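Local structure of UDP-N-acetylglucosamine 4,6-dehydratase (Vibrio fischeri, 3PVZ) at residues E16-I22 and E242-M246; N170-M174 and M382-F386; M184-R188 and L354-E358; F214-I218 and I273-L278. The protein binds NAD and probably acts as a lyase that removes water from UDP-N-acetylglucosamine. All blocks are in the same frame, centred on the assembly; numbering follows the deposited sequence.

From the N terminus, 16-22 is the first segment to enter a contact, but its partner, 242-246, comes only after 170-174, 184-188 and 214-218 have opened interactions 2, 3 and 4. Interaction 1 therefore crosses the other three, joining the N-terminal helix 19-34 to helix 237-250 of the Rossmann-type core. The remaining partners return in reverse order: 273-278 closes interaction 4, 354-358 closes interaction 3 and 382-386 closes interaction 2, so 4 lies within 3 and 3 within 2. Interactions 2 and 3 touch through Met382 and Ile383, and together bring the C-terminal helices against helix 174-189. Interaction 4 pairs helices 210-219 and 270-280 on the opposite side of the chain's centre from interaction 3.

Interaction 1 (E16-I22 and E242-M246); sequences ELFHQDI and ELCLM
The N-terminal extension packs here on helix 237-250, which precedes strand 255-259 of the central Rossmann-type sheet. Residues 16-18 are extended or turn-like; Phe18 is the N-cap of helix 19-34, whose first turn is closed by Ile22 N to Phe18 O (2.8 Å). Residues 242-246 are fully helical, with Met246 N on Glu242 O (3.0 Å). In register, the CA atoms of Ile22 and Glu242 lie 7.7 Å apart, and the two segments together bury 356 Å².

The apolar part is made by Phe18 (chi1 m), Ile22 (m, m), Leu243 (t, p) and Met246 (selenomethionine; m, m, m). Phe18 CE2 lies 4.0 Å from Leu243 CB, and Ile22 CD1 meets Met246 SE at 3.9 Å. Leu340 of the adjacent strand 340-344 is touched by Phe18, Asp21, Leu243 and Met246, while the carboxylate of Asp21 accepts hydrogen bonds from the backbone amides of Asp338 and Asn339.

A water bridges the polar part, where Glu16 OE1 and Glu242 OE1 come within 3.6 Å of each other. Glu242 (m, t) bonds through OE2 to Gln238, and its carboxylate carbon CD lies 3.9 Å from Ile22 CG1. The water donates to Glu16 OE1 (2.9 Å) and to Glu242 OE1 (2.6 Å), and accepts from Phe18 N at 3.1 Å.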
loop_
_atom_site.group_PDB
_atom_site.type_symbol
_atom_site.label_atom_id
_atom_site.label_comp_id
_atom_site.label_asym_id
_atom_site.label_seq_id
_atom_site.Cartn_x
_atom_site.Cartn_y
_atom_site.Cartn_z
ATOM N N GLU A 16 1.014 23.571 -18.378
ATOM C CA GLU A 16 -0.040 22.858 -17.650
ATOM C C GLU A 16 -1.298 22.726 -18.512
ATOM O O GLU A 16 -1.487 23.491 -19.448
ATOM C CB GLU A 16 -0.358 23.510 -16.283
ATOM C CG GLU A 16 0.855 23.672 -15.341
ATOM C CD GLU A 16 0.657 23.217 -13.855
ATOM O OE1 GLU A 16 -0.332 22.493 -13.474
ATOM O OE2 GLU A 16 1.574 23.561 -13.060
ATOM N N LEU A 17 -2.100 21.700 -18.250
ATOM C CA LEU A 17 -3.361 21.489 -18.963
ATOM C C LEU A 17 -4.493 22.454 -18.626
ATOM O O LEU A 17 -5.240 22.851 -19.509
ATOM C CB LEU A 17 -3.898 20.081 -18.719
ATOM C CG LEU A 17 -3.758 19.088 -19.857
ATOM C CD1 LEU A 17 -2.318 18.871 -20.090
ATOM C CD2 LEU A 17 -4.460 17.778 -19.513
ATOM N N PHE A 18 -4.665 22.781 -17.345
ATOM C CA PHE A 18 -5.882 23.463 -16.898
ATOM C C PHE A 18 -5.641 24.903 -16.406
ATOM O O PHE A 18 -6.463 25.482 -15.690
ATOM C CB PHE A 18 -6.481 22.683 -15.763
ATOM C CG PHE A 18 -6.665 21.236 -16.047
ATOM C CD1 PHE A 18 -7.338 20.817 -17.166
ATOM C CD2 PHE A 18 -6.220 20.290 -15.153
ATOM C CE1 PHE A 18 -7.533 19.481 -17.407
ATOM C CE2 PHE A 18 -6.422 18.950 -15.383
ATOM C CZ PHE A 18 -7.052 18.540 -16.518
ATOM N N HIS A 19 -4.515 25.463 -16.797
ATOM C CA HIS A 19 -4.163 26.803 -16.389
ATOM C C HIS A 19 -5.316 27.814 -16.564
ATOM O O HIS A 19 -5.572 28.649 -15.687
ATOM C CB HIS A 19 -2.892 27.252 -17.142
ATOM C CG HIS A 19 -2.358 28.557 -16.667
ATOM N ND1 HIS A 19 -2.607 29.740 -17.324
ATOM C CD2 HIS A 19 -1.642 28.878 -15.563
ATOM C CE1 HIS A 19 -2.037 30.734 -16.666
ATOM N NE2 HIS A 19 -1.451 30.241 -15.590
ATOM N N GLN A 20 -6.047 27.707 -17.658
ATOM C CA GLN A 20 -7.170 28.627 -17.897
ATOM C C GLN A 20 -8.390 28.387 -16.971
ATOM O O GLN A 20 -8.943 29.335 -16.392
ATOM C CB GLN A 20 -7.602 28.559 -19.369
ATOM C CG GLN A 20 -6.519 29.025 -20.382
ATOM C CD GLN A 20 -5.342 28.007 -20.576
ATOM O OE1 GLN A 20 -5.398 26.838 -20.133
ATOM N NE2 GLN A 20 -4.264 28.477 -21.225
ATOM N N ASP A 21 -8.811 27.133 -16.832
ATOM C CA ASP A 21 -9.936 26.796 -15.963
ATOM C C ASP A 21 -9.640 26.994 -14.503
ATOM O O ASP A 21 -10.467 27.493 -13.772
ATOM C CB ASP A 21 -10.374 25.368 -16.216
ATOM C CG ASP A 21 -10.949 25.179 -17.641
ATOM O OD1 ASP A 21 -11.574 26.103 -18.212
ATOM O OD2 ASP A 21 -10.787 24.105 -18.201
ATOM N N ILE A 22 -8.439 26.634 -14.075
ATOM C CA ILE A 22 -8.043 26.860 -12.708
ATOM C C ILE A 22 -7.989 28.369 -12.389
ATOM O O ILE A 22 -8.566 28.809 -11.378
ATOM C CB ILE A 22 -6.673 26.197 -12.375
ATOM C CG1 ILE A 22 -6.832 24.683 -12.330
ATOM C CG2 ILE A 22 -6.103 26.738 -11.016
ATOM C CD1 ILE A 22 -7.729 24.159 -11.131
ATOM N N GLU A 242 -5.736 18.565 -9.767
ATOM C CA GLU A 242 -6.581 19.694 -10.153
ATOM C C GLU A 242 -7.915 19.237 -10.740
ATOM O O GLU A 242 -8.944 19.823 -10.465
ATOM C CB GLU A 242 -5.837 20.610 -11.110
ATOM C CG GLU A 242 -4.806 21.472 -10.411
ATOM C CD GLU A 242 -3.910 22.278 -11.387
ATOM O OE1 GLU A 242 -3.729 21.864 -12.559
ATOM O OE2 GLU A 242 -3.360 23.317 -10.954
ATOM N N LEU A 243 -7.870 18.181 -11.535
ATOM C CA LEU A 243 -9.055 17.602 -12.099
ATOM C C LEU A 243 -9.980 17.015 -11.023
ATOM O O LEU A 243 -11.160 17.266 -11.083
ATOM C CB LEU A 243 -8.667 16.514 -13.112
ATOM C CG LEU A 243 -9.783 15.808 -13.858
ATOM C CD1 LEU A 243 -10.450 16.772 -14.779
ATOM C CD2 LEU A 243 -9.192 14.659 -14.708
ATOM N N CYS A 244 -9.443 16.241 -10.064
ATOM C CA CYS A 244 -10.237 15.806 -8.887
ATOM C C CYS A 244 -10.988 16.958 -8.189
ATOM O O CYS A 244 -12.161 16.830 -7.876
ATOM C CB CYS A 244 -9.339 15.132 -7.840
ATOM S SG CYS A 244 -8.731 13.522 -8.365
ATOM N N LEU A 245 -10.289 18.058 -7.926
ATOM C CA LEU A 245 -10.836 19.155 -7.142
ATOM C C LEU A 245 -11.928 19.892 -7.938
ATOM O O LEU A 245 -12.910 20.324 -7.361
ATOM C CB LEU A 245 -9.760 20.150 -6.747
ATOM C CG LEU A 245 -10.148 21.375 -5.862
ATOM C CD1 LEU A 245 -10.633 21.008 -4.523
ATOM C CD2 LEU A 245 -8.970 22.315 -5.691
HETATM N N MSE A 246 -11.723 20.042 -9.246
HETATM C CA MSE A 246 -12.697 20.706 -10.106
HETATM C C MSE A 246 -13.969 19.882 -10.179
HETATM O O MSE A 246 -15.047 20.421 -10.054
HETATM C CB MSE A 246 -12.142 20.918 -11.510
HETATM C CG MSE A 246 -11.052 21.945 -11.635
HETATM SE SE MSE A 246 -11.612 23.734 -11.246
HETATM C CE MSE A 246 -12.971 23.942 -12.615
HETATM O O HOH W 1 -2.900 22.825 -14.819
#

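Interaction 2 (N170-M174 and M382-F386); sequences NPVNM and MIPDF
A phenylalanine at the modelled C-terminal end, Phe386, sets its ring edge against a selenium atom: selenomethionine Met174 (m, m, m) has SE 5.0 Å from the ring centroid, 77° off the normal, and 3.8 Å from CE1, an edge-on Met-aromatic contact. Neither segment is regular throughout. Residues 170-173 are irregular, Asn173 being the N-cap of helix 174-189 with OD1 on Gly176 N; Ile383-Phe386 form a type I beta turn closed by Phe386 N to Ile383 O (2.9 Å).

Pro171 and Phe386 have the nearest CA atoms, 6.6 Å apart. With chi1 t, the Phe386 ring brings CD2 to 3.3 Å from Pro171 O and 3.8 Å from Pro171 CG. Asn170 ND2 adds a weak hydrogen bond to Asp385 O, 3.3 Å.

The turn follows helix 372-382 and packs along helix 174-189, where Ile383 touches Ala177, Arg180 and Met184, while Met174 reaches back to Ile375, Val376 and Phe379 of helix 372-382.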
loop_
_atom_site.group_PDB
_atom_site.type_symbol
_atom_site.label_atom_id
_atom_site.label_comp_id
_atom_site.label_asym_id
_atom_site.label_seq_id
_atom_site.Cartn_x
_atom_site.Cartn_y
_atom_site.Cartn_z
ATOM N N ASN A 170 -16.519 -1.016 -23.147
ATOM C CA ASN A 170 -16.630 -2.199 -22.315
ATOM C C ASN A 170 -15.328 -2.632 -21.676
ATOM O O ASN A 170 -14.260 -2.491 -22.270
ATOM C CB ASN A 170 -17.196 -3.377 -23.107
ATOM C CG ASN A 170 -18.697 -3.462 -22.988
ATOM O OD1 ASN A 170 -19.391 -2.447 -23.156
ATOM N ND2 ASN A 170 -19.214 -4.659 -22.655
ATOM N N PRO A 171 -15.409 -3.145 -20.440
ATOM C CA PRO A 171 -14.197 -3.614 -19.794
ATOM C C PRO A 171 -13.744 -4.890 -20.441
ATOM O O PRO A 171 -14.554 -5.622 -21.001
ATOM C CB PRO A 171 -14.629 -3.860 -18.347
ATOM C CG PRO A 171 -16.074 -4.191 -18.439
ATOM C CD PRO A 171 -16.596 -3.319 -19.579
ATOM N N VAL A 172 -12.444 -5.128 -20.364
ATOM C CA VAL A 172 -11.819 -6.292 -20.969
ATOM C C VAL A 172 -11.149 -7.191 -19.908
ATOM O O VAL A 172 -10.846 -8.348 -20.177
ATOM C CB VAL A 172 -10.814 -5.841 -22.087
ATOM C CG1 VAL A 172 -11.580 -5.275 -23.298
ATOM C CG2 VAL A 172 -9.789 -4.794 -21.564
ATOM N N ASN A 173 -10.966 -6.668 -18.696
ATOM C CA ASN A 173 -10.376 -7.414 -17.577
ATOM C C ASN A 173 -11.229 -7.222 -16.293
ATOM O O ASN A 173 -12.173 -6.449 -16.314
ATOM C CB ASN A 173 -8.930 -6.979 -17.396
ATOM C CG ASN A 173 -8.792 -5.483 -17.237
ATOM O OD1 ASN A 173 -9.619 -4.836 -16.594
ATOM N ND2 ASN A 173 -7.733 -4.924 -17.794
HETATM N N MSE A 174 -10.927 -7.935 -15.209
HETATM C CA MSE A 174 -11.766 -7.916 -13.987
HETATM C C MSE A 174 -11.680 -6.583 -13.224
HETATM O O MSE A 174 -12.611 -6.202 -12.520
HETATM C CB MSE A 174 -11.414 -9.070 -13.035
HETATM C CG MSE A 174 -11.516 -10.479 -13.639
HETATM SE SE MSE A 174 -13.325 -10.843 -14.087
HETATM C CE MSE A 174 -13.989 -11.283 -12.285
HETATM N N MSE A 382 -23.657 -9.802 -14.067
HETATM C CA MSE A 382 -23.682 -8.372 -13.817
HETATM C C MSE A 382 -23.513 -7.547 -15.110
HETATM O O MSE A 382 -24.190 -6.545 -15.286
HETATM C CB MSE A 382 -22.597 -7.993 -12.798
HETATM C CG MSE A 382 -22.729 -8.660 -11.424
HETATM SE SE MSE A 382 -24.428 -8.326 -10.619
HETATM C CE MSE A 382 -24.085 -6.484 -10.130
ATOM N N ILE A 383 -22.609 -7.975 -15.995
ATOM C CA ILE A 383 -22.259 -7.244 -17.218
ATOM C C ILE A 383 -22.285 -8.194 -18.433
ATOM O O ILE A 383 -21.240 -8.670 -18.856
ATOM C CB ILE A 383 -20.830 -6.662 -17.148
ATOM C CG1 ILE A 383 -20.561 -5.949 -15.834
ATOM C CG2 ILE A 383 -20.574 -5.702 -18.306
ATOM C CD1 ILE A 383 -19.114 -5.608 -15.688
ATOM N N PRO A 384 -23.468 -8.460 -19.005
ATOM C CA PRO A 384 -23.589 -9.501 -20.063
ATOM C C PRO A 384 -22.621 -9.405 -21.253
ATOM O O PRO A 384 -22.137 -10.432 -21.736
ATOM C CB PRO A 384 -25.037 -9.347 -20.534
ATOM C CG PRO A 384 -25.759 -8.836 -19.283
ATOM C CD PRO A 384 -24.775 -7.889 -18.640
ATOM N N ASP A 385 -22.317 -8.197 -21.709
ATOM C CA ASP A 385 -21.398 -8.029 -22.847
ATOM C C ASP A 385 -19.905 -8.134 -22.475
ATOM O O ASP A 385 -19.038 -7.880 -23.309
ATOM C CB ASP A 385 -21.713 -6.720 -23.607
ATOM C CG ASP A 385 -23.060 -6.788 -24.358
ATOM O OD1 ASP A 385 -23.126 -7.388 -25.463
ATOM O OD2 ASP A 385 -24.060 -6.253 -23.842
ATOM N N PHE A 386 -19.614 -8.516 -21.232
ATOM C CA PHE A 386 -18.246 -8.754 -20.763
ATOM C C PHE A 386 -17.870 -10.239 -20.913
ATOM O O PHE A 386 -18.702 -11.139 -20.714
ATOM C CB PHE A 386 -18.141 -8.322 -19.301
ATOM C CG PHE A 386 -16.833 -8.641 -18.656
ATOM C CD1 PHE A 386 -16.737 -9.637 -17.702
ATOM C CD2 PHE A 386 -15.703 -7.929 -18.987
ATOM C CE1 PHE A 386 -15.523 -9.926 -17.102
ATOM C CE2 PHE A 386 -14.493 -8.208 -18.391
ATOM C CZ PHE A 386 -14.402 -9.214 -17.448
#

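Interaction 3 (M184-R188 and L354-E358); sequences MFLMR and LELFE
Leu354 (m, t) is the main bump of this helix pair, filling the hollow framed by Met184, Phe185 and Arg188 on the facing helix. Its CD2 lies over the face of the Phe185 ring, 3.9 Å from the centroid and 16° off the normal, a CH-pi contact, and is 3.8 Å from Met184 CB; its CD1 sits over one face of the Arg188 guanidinium, 3.6 Å from NE. Both segments are helical, their short axes approaching to 11.9 Å at a signed crossing angle of -124°, with the CA atoms of Phe185 and Leu354 7.1 Å apart.

Helix 174-189 is the connection of a beta-alpha-beta crossover between the parallel strands 159-163 and 194-198 of the Rossmann-type sheet, and helix 351-367, one of the C-terminal helices, packs against helix 174-189. The reciprocal bump is the Phe185 ring (chi1 m), received by Leu354, Phe357 and Glu358: CE2 is 4.0 Å from Phe357 CD2 and CE1 3.5 Å from Glu358 OE2. Beside this, Arg188 (t, t, p), bent at chi3, makes a salt bridge from NH1 to Glu358 OE2 (3.3 Å), whose hydrogen bond is weak, while Arg188 NH2 bonds to Gln351. Phe185 also touches Val142 and Asp146 of helix 131-154.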
loop_
_atom_site.group_PDB
_atom_site.type_symbol
_atom_site.label_atom_id
_atom_site.label_comp_id
_atom_site.label_asym_id
_atom_site.label_seq_id
_atom_site.Cartn_x
_atom_site.Cartn_y
_atom_site.Cartn_z
HETATM N N MSE A 184 -22.442 1.085 -11.086
HETATM C CA MSE A 184 -23.858 0.704 -10.866
HETATM C C MSE A 184 -24.282 1.072 -9.430
HETATM O O MSE A 184 -25.333 1.692 -9.208
HETATM C CB MSE A 184 -24.047 -0.789 -11.069
HETATM C CG MSE A 184 -23.771 -1.268 -12.466
HETATM SE SE MSE A 184 -23.901 -3.214 -12.593
HETATM C CE MSE A 184 -23.373 -3.456 -14.439
ATOM N N PHE A 185 -23.441 0.718 -8.461
ATOM C CA PHE A 185 -23.711 1.049 -7.064
ATOM C C PHE A 185 -23.738 2.544 -6.868
ATOM O O PHE A 185 -24.527 3.038 -6.076
ATOM C CB PHE A 185 -22.690 0.394 -6.092
ATOM C CG PHE A 185 -22.959 -1.062 -5.824
ATOM C CD1 PHE A 185 -23.794 -1.442 -4.794
ATOM C CD2 PHE A 185 -22.447 -2.036 -6.664
ATOM C CE1 PHE A 185 -24.083 -2.788 -4.561
ATOM C CE2 PHE A 185 -22.721 -3.377 -6.468
ATOM C CZ PHE A 185 -23.535 -3.769 -5.398
ATOM N N LEU A 186 -22.826 3.239 -7.541
ATOM C CA LEU A 186 -22.735 4.698 -7.520
ATOM C C LEU A 186 -24.031 5.324 -8.089
ATOM O O LEU A 186 -24.515 6.302 -7.608
ATOM C CB LEU A 186 -21.601 5.155 -8.417
ATOM C CG LEU A 186 -20.284 5.684 -7.897
ATOM C CD1 LEU A 186 -19.651 4.736 -6.913
ATOM C CD2 LEU A 186 -19.345 6.008 -9.099
HETATM N N MSE A 187 -24.544 4.765 -9.165
HETATM C CA MSE A 187 -25.744 5.297 -9.756
HETATM C C MSE A 187 -26.882 5.184 -8.755
HETATM O O MSE A 187 -27.675 6.093 -8.680
HETATM C CB MSE A 187 -26.093 4.625 -11.095
HETATM C CG MSE A 187 -25.228 5.005 -12.298
HETATM SE SE MSE A 187 -24.764 6.920 -12.563
HETATM C CE MSE A 187 -22.995 6.943 -11.663
ATOM N N ARG A 188 -26.968 4.099 -7.982
ATOM C CA ARG A 188 -28.049 3.969 -7.003
ATOM C C ARG A 188 -27.900 5.022 -5.937
ATOM O O ARG A 188 -28.886 5.659 -5.558
ATOM C CB ARG A 188 -28.079 2.612 -6.333
ATOM C CG ARG A 188 -29.095 2.521 -5.220
ATOM C CD ARG A 188 -29.422 1.062 -4.838
ATOM N NE ARG A 188 -28.307 0.435 -4.131
ATOM C CZ ARG A 188 -28.320 -0.805 -3.673
ATOM N NH1 ARG A 188 -27.260 -1.279 -3.051
ATOM N NH2 ARG A 188 -29.389 -1.592 -3.859
ATOM N N LEU A 354 -27.937 -5.631 -8.188
ATOM C CA LEU A 354 -27.154 -5.173 -7.022
ATOM C C LEU A 354 -27.371 -6.097 -5.826
ATOM O O LEU A 354 -26.422 -6.488 -5.145
ATOM C CB LEU A 354 -27.434 -3.715 -6.637
ATOM C CG LEU A 354 -27.183 -2.661 -7.734
ATOM C CD1 LEU A 354 -27.218 -1.223 -7.178
ATOM C CD2 LEU A 354 -25.882 -2.950 -8.489
ATOM N N GLU A 355 -28.619 -6.465 -5.594
ATOM C CA GLU A 355 -28.901 -7.378 -4.500
ATOM C C GLU A 355 -28.247 -8.729 -4.718
ATOM O O GLU A 355 -27.664 -9.259 -3.775
ATOM C CB GLU A 355 -30.400 -7.530 -4.270
ATOM C CG GLU A 355 -30.961 -6.368 -3.409
ATOM C CD GLU A 355 -32.480 -6.183 -3.587
ATOM O OE1 GLU A 355 -33.100 -6.987 -4.337
ATOM O OE2 GLU A 355 -33.035 -5.235 -2.969
ATOM N N LEU A 356 -28.326 -9.248 -5.950
ATOM C CA LEU A 356 -27.693 -10.518 -6.325
ATOM C C LEU A 356 -26.211 -10.511 -5.973
ATOM O O LEU A 356 -25.713 -11.439 -5.331
ATOM C CB LEU A 356 -27.849 -10.776 -7.831
ATOM C CG LEU A 356 -27.300 -12.069 -8.432
ATOM C CD1 LEU A 356 -28.013 -13.266 -7.879
ATOM C CD2 LEU A 356 -27.444 -12.081 -9.942
ATOM N N PHE A 357 -25.532 -9.439 -6.384
ATOM C CA PHE A 357 -24.099 -9.301 -6.206
ATOM C C PHE A 357 -23.784 -9.299 -4.713
ATOM O O PHE A 357 -22.924 -10.025 -4.269
ATOM C CB PHE A 357 -23.616 -8.017 -6.898
ATOM C CG PHE A 357 -22.118 -7.872 -6.971
ATOM C CD1 PHE A 357 -21.397 -8.510 -7.965
ATOM C CD2 PHE A 357 -21.441 -7.105 -6.060
ATOM C CE1 PHE A 357 -20.021 -8.376 -8.046
ATOM C CE2 PHE A 357 -20.059 -6.979 -6.131
ATOM C CZ PHE A 357 -19.356 -7.635 -7.137
ATOM N N GLU A 358 -24.503 -8.508 -3.933
ATOM C CA GLU A 358 -24.287 -8.509 -2.479
ATOM C C GLU A 358 -24.599 -9.877 -1.869
ATOM O O GLU A 358 -23.921 -10.310 -0.969
ATOM C CB GLU A 358 -25.144 -7.468 -1.785
ATOM C CG GLU A 358 -24.825 -6.026 -2.136
ATOM C CD GLU A 358 -25.973 -5.067 -1.794
ATOM O OE1 GLU A 358 -27.134 -5.551 -1.707
ATOM O OE2 GLU A 358 -25.710 -3.842 -1.612
#

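Interaction 4 (F214-I218 and I273-L278); sequences FNQRI and IAVKYL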
loop_
_atom_site.group_PDB
_atom_site.type_symbol
_atom_site.label_atom_id
_atom_site.label_comp_id
_atom_site.label_asym_id
_atom_site.label_seq_id
_atom_site.Cartn_x
_atom_site.Cartn_y
_atom_site.Cartn_z
ATOM N N PHE A 214 10.808 3.211 -13.537
ATOM C CA PHE A 214 12.084 3.743 -14.084
ATOM C C PHE A 214 12.924 4.314 -12.967
ATOM O O PHE A 214 14.114 4.021 -12.891
ATOM C CB PHE A 214 11.923 4.823 -15.170
ATOM C CG PHE A 214 11.157 4.400 -16.390
ATOM C CD1 PHE A 214 10.939 3.082 -16.696
ATOM C CD2 PHE A 214 10.679 5.367 -17.256
ATOM C CE1 PHE A 214 10.230 2.735 -17.840
ATOM C CE2 PHE A 214 9.974 5.023 -18.405
ATOM C CZ PHE A 214 9.746 3.705 -18.686
ATOM N N ASN A 215 12.316 5.080 -12.060
ATOM C CA ASN A 215 13.043 5.617 -10.898
ATOM C C ASN A 215 13.705 4.503 -10.093
ATOM O O ASN A 215 14.855 4.609 -9.647
ATOM C CB ASN A 215 12.109 6.386 -9.955
ATOM C CG ASN A 215 11.588 7.654 -10.562
ATOM O OD1 ASN A 215 12.320 8.357 -11.249
ATOM N ND2 ASN A 215 10.312 7.962 -10.315
ATOM N N GLN A 216 12.950 3.434 -9.868
ATOM C CA GLN A 216 13.445 2.361 -9.023
ATOM C C GLN A 216 14.607 1.698 -9.695
ATOM O O GLN A 216 15.659 1.494 -9.086
ATOM C CB GLN A 216 12.326 1.364 -8.723
ATOM C CG GLN A 216 11.186 1.962 -7.936
ATOM C CD GLN A 216 11.587 2.326 -6.518
ATOM O OE1 GLN A 216 11.723 3.500 -6.196
ATOM N NE2 GLN A 216 11.776 1.321 -5.667
ATOM N N ARG A 217 14.437 1.399 -10.982
ATOM C CA ARG A 217 15.509 0.805 -11.754
ATOM C C ARG A 217 16.762 1.679 -11.679
ATOM O O ARG A 217 17.848 1.173 -11.423
ATOM C CB ARG A 217 15.104 0.574 -13.220
ATOM C CG ARG A 217 13.869 -0.302 -13.453
ATOM C CD ARG A 217 14.042 -1.765 -13.164
ATOM N NE ARG A 217 14.235 -2.101 -11.754
ATOM C CZ ARG A 217 13.328 -1.974 -10.779
ATOM N NH1 ARG A 217 12.111 -1.462 -10.985
ATOM N NH2 ARG A 217 13.657 -2.362 -9.566
ATOM N N ILE A 218 16.623 2.982 -11.871
ATOM C CA ILE A 218 17.795 3.855 -11.816
ATOM C C ILE A 218 18.447 3.807 -10.438
ATOM O O ILE A 218 19.669 3.767 -10.319
ATOM C CB ILE A 218 17.468 5.339 -12.122
ATOM C CG1 ILE A 218 16.998 5.520 -13.562
ATOM C CG2 ILE A 218 18.714 6.210 -11.902
ATOM C CD1 ILE A 218 18.010 5.025 -14.598
ATOM N N ILE A 273 9.520 7.838 -23.447
ATOM C CA ILE A 273 9.656 8.531 -22.153
ATOM C C ILE A 273 10.932 8.092 -21.471
ATOM O O ILE A 273 11.631 8.928 -20.940
ATOM C CB ILE A 273 8.509 8.263 -21.170
ATOM C CG1 ILE A 273 7.152 8.716 -21.720
ATOM C CG2 ILE A 273 8.762 8.976 -19.825
ATOM C CD1 ILE A 273 7.055 10.164 -22.072
ATOM N N ALA A 274 11.250 6.798 -21.488
ATOM C CA ALA A 274 12.501 6.326 -20.862
ATOM C C ALA A 274 13.743 7.023 -21.438
ATOM O O ALA A 274 14.572 7.539 -20.704
ATOM C CB ALA A 274 12.649 4.780 -20.960
ATOM N N VAL A 275 13.861 7.054 -22.750
ATOM C CA VAL A 275 14.984 7.740 -23.374
ATOM C C VAL A 275 15.052 9.210 -22.911
ATOM O O VAL A 275 16.085 9.643 -22.401
ATOM C CB VAL A 275 14.901 7.655 -24.888
ATOM C CG1 VAL A 275 16.056 8.365 -25.510
ATOM C CG2 VAL A 275 14.876 6.197 -25.319
ATOM N N LYS A 276 13.943 9.959 -23.013
ATOM C CA LYS A 276 13.936 11.354 -22.546
ATOM C C LYS A 276 14.417 11.477 -21.115
ATOM O O LYS A 276 15.117 12.429 -20.768
ATOM C CB LYS A 276 12.543 11.970 -22.632
ATOM C CG LYS A 276 12.198 12.466 -24.015
ATOM C CD LYS A 276 10.668 12.535 -24.239
ATOM C CE LYS A 276 10.296 12.444 -25.740
ATOM N NZ LYS A 276 10.434 13.738 -26.483
ATOM N N TYR A 277 14.006 10.512 -20.299
ATOM C CA TYR A 277 14.230 10.527 -18.883
ATOM C C TYR A 277 15.698 10.217 -18.548
ATOM O O TYR A 277 16.293 10.878 -17.698
ATOM C CB TYR A 277 13.266 9.538 -18.246
ATOM C CG TYR A 277 13.453 9.305 -16.778
ATOM C CD1 TYR A 277 13.362 10.338 -15.864
ATOM C CD2 TYR A 277 13.696 8.035 -16.305
ATOM C CE1 TYR A 277 13.525 10.114 -14.522
ATOM C CE2 TYR A 277 13.861 7.802 -14.984
ATOM C CZ TYR A 277 13.774 8.833 -14.093
ATOM O OH TYR A 277 13.952 8.537 -12.778
ATOM N N LEU A 278 16.274 9.241 -19.243
ATOM C CA LEU A 278 17.707 8.940 -19.123
ATOM C C LEU A 278 18.578 10.107 -19.574
ATOM O O LEU A 278 19.574 10.386 -18.954
ATOM C CB LEU A 278 18.066 7.698 -19.928
ATOM C CG LEU A 278 17.528 6.395 -19.361
ATOM C CD1 LEU A 278 17.709 5.235 -20.332
ATOM C CD2 LEU A 278 18.204 6.105 -18.047
#
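Tyr277 and Phe214, followed by Ile218, fill the space between two helices whose short axes pass 11.8 Å apart at a signed crossing angle of -47°, running in broadly the same direction. The CA atoms are closer at Phe214-Ala274 (7.3 Å) than at Ile218-Leu278 (8.9 Å). Tyr277 (chi1 t) reaches across to the facing helix, where its CE2 lies 3.6 Å from Phe214 CB and 4.1 Å from Ile218 CG1, so the ring is met by two residues one helical turn apart. Small Ala274 leaves room for Phe214 (chi1 m): Ala274 CB stands over the Phe214 ring, 4.1 Å from the centroid and 29° off the normal, a CH-pi contact, while Ile273 CG2 lies at the ring edge, 4.4 Å from CE2. Ile218 (m, m) completes the seam, its CD1 3.6 Å from Leu278 CD2.

The pair packs on the three-stranded parallel sheet of 224-227, 306-312 and 284-287. Phe214, Ile218 and Ala274 touch Ile224 of strand 224-227, and Ile218 and Leu278 touch Trp307 of strand 306-312. Arg217 forms a salt bridge with Glu75 of the second subunit, so helix 210-219 borders the dimer interface, while Tyr277 rests on Leu10 of helix 7-10.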